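Local structure of virulence sensor protein BvgS (Bordetella pertussis, 6ZJ8) at residues 37-42 / 46-51. The protein is the sensor histidine kinase of a two-component system that controls virulence, its PAS domain probably helping to relay signals to the kinase. Sequence-based numbering, arbitrary orientation.
Sequences IYVRDK and MLLCND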
# COMPACT_ATOMS: atom_id res chain seq x y z
N ILE A 37 1.75 -1.52 3.00
CA ILE A 37 2.93 -0.70 2.76
C ILE A 37 3.70 -1.32 1.60
O ILE A 37 3.75 -2.55 1.46
CB ILE A 37 3.81 -0.57 4.01
CG1 ILE A 37 4.98 0.39 3.73
CG2 ILE A 37 4.35 -1.92 4.44
CD1 ILE A 37 5.83 0.67 4.93
N TYR A 38 4.30 -0.46 0.78
CA TYR A 38 5.06 -0.89 -0.38
C TYR A 38 6.27 0.02 -0.55
O TYR A 38 6.38 1.07 0.09
CB TYR A 38 4.21 -0.87 -1.66
CG TYR A 38 3.62 0.50 -1.94
CD1 TYR A 38 4.34 1.45 -2.66
CD2 TYR A 38 2.36 0.84 -1.48
CE1 TYR A 38 3.80 2.70 -2.91
CE2 TYR A 38 1.82 2.09 -1.73
CZ TYR A 38 2.54 3.02 -2.44
OH TYR A 38 2.00 4.26 -2.69
N VAL A 39 7.18 -0.40 -1.42
CA VAL A 39 8.32 0.41 -1.82
C VAL A 39 8.44 0.32 -3.34
O VAL A 39 8.51 -0.78 -3.90
CB VAL A 39 9.63 -0.05 -1.15
CG1 VAL A 39 10.79 0.78 -1.66
CG2 VAL A 39 9.50 0.06 0.36
N ARG A 40 8.47 1.48 -4.00
CA ARG A 40 8.53 1.57 -5.45
C ARG A 40 9.73 2.42 -5.84
O ARG A 40 9.92 3.52 -5.30
CB ARG A 40 7.23 2.17 -6.01
CG ARG A 40 7.26 2.45 -7.49
CD ARG A 40 5.86 2.52 -8.07
NE ARG A 40 4.97 3.41 -7.33
CZ ARG A 40 3.79 3.82 -7.77
NH1 ARG A 40 3.35 3.44 -8.97
NH2 ARG A 40 3.04 4.63 -7.03
N ASP A 41 10.54 1.91 -6.76
CA ASP A 41 11.76 2.61 -7.16
C ASP A 41 11.42 3.79 -8.07
O ASP A 41 10.25 4.09 -8.34
CB ASP A 41 12.73 1.65 -7.83
CG ASP A 41 12.26 1.18 -9.19
OD1 ASP A 41 11.16 1.57 -9.63
OD2 ASP A 41 13.00 0.41 -9.84
N LYS A 42 12.46 4.47 -8.55
CA LYS A 42 12.26 5.64 -9.40
C LYS A 42 11.55 5.25 -10.69
O LYS A 42 10.61 5.93 -11.12
CB LYS A 42 13.61 6.29 -9.71
CG LYS A 42 13.55 7.46 -10.69
CD LYS A 42 14.93 8.04 -10.96
CE LYS A 42 14.88 9.08 -12.08
NZ LYS A 42 16.21 9.69 -12.35
N MET A 46 8.09 -2.22 -8.35
CA MET A 46 7.75 -2.50 -6.96
C MET A 46 8.83 -3.39 -6.34
O MET A 46 9.07 -4.51 -6.81
CB MET A 46 6.38 -3.17 -6.88
CG MET A 46 5.23 -2.26 -7.28
SD MET A 46 4.76 -1.11 -5.97
CE MET A 46 3.82 -2.19 -4.91
N LEU A 47 9.46 -2.89 -5.28
CA LEU A 47 10.52 -3.62 -4.60
C LEU A 47 10.03 -4.41 -3.39
O LEU A 47 10.58 -5.47 -3.09
CB LEU A 47 11.61 -2.65 -4.13
CG LEU A 47 12.16 -1.72 -5.21
CD1 LEU A 47 13.24 -0.84 -4.63
CD2 LEU A 47 12.69 -2.53 -6.39
N LEU A 48 9.02 -3.90 -2.69
CA LEU A 48 8.53 -4.55 -1.48
C LEU A 48 7.06 -4.24 -1.31
O LEU A 48 6.58 -3.17 -1.69
CB LEU A 48 9.32 -4.08 -0.25
CG LEU A 48 8.92 -4.67 1.10
CD1 LEU A 48 10.14 -4.83 1.99
CD2 LEU A 48 7.88 -3.81 1.80
N CYS A 49 6.34 -5.21 -0.76
CA CYS A 49 4.94 -5.02 -0.38
C CYS A 49 4.59 -6.08 0.65
O CYS A 49 4.91 -7.26 0.47
CB CYS A 49 4.02 -5.10 -1.59
SG CYS A 49 4.41 -6.42 -2.76
N ASN A 50 3.96 -5.66 1.74
CA ASN A 50 3.62 -6.58 2.81
C ASN A 50 2.34 -7.35 2.46
O ASN A 50 1.72 -7.14 1.41
CB ASN A 50 3.49 -5.84 4.13
CG ASN A 50 2.34 -4.84 4.14
OD1 ASN A 50 1.78 -4.51 3.09
ND2 ASN A 50 2.01 -4.33 5.32
N ASP A 51 1.95 -8.27 3.35
CA ASP A 51 0.78 -9.10 3.08
C ASP A 51 -0.51 -8.30 3.15
O ASP A 51 -1.50 -8.67 2.51
CB ASP A 51 0.73 -10.26 4.07
CG ASP A 51 1.86 -11.24 3.88
OD1 ASP A 51 2.58 -11.13 2.86
OD2 ASP A 51 2.03 -12.12 4.75
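V39 meets two consecutive residues, L47 and L48, across the antiparallel strands 37-41 and 46-49, whose axes run at 169° to each other. V39 O accepts a short bond from L47 N (2.7 Å) and a weak one from L48 N. In return, V39 N donates to L48 O at 2.8 Å. Two residues facing one define a classic beta bulge, and the register accordingly slips by one before R40 pairs with M46. V39 CB lies 4.1 Å from L48 CB on the face over which helix 17-31 packs, M26 and L29 touching L48. On the face carrying Y38 and R40, M46 folds back: bends at chi2 (-79°) and chi3 bring CE to 3.5 Å from Y38 CB, and SD sits 5.0 Å from the Y38 ring centroid, an oblique Met-aromatic contact. The hairpin is the first of the PAS fold, its strand 46-49 at the edge of the 2-1-5-4-3 antiparallel sheet. Where strand 46-49 leads into helix 51-57, I37 N donates to N50 OD1 (3.0 Å) from above the amide carbonyl plane, and N50 N returns a bond to I37 O at 3.1 Å. The same OD1 caps Y53 N, while ND2 is held by T33 and N35.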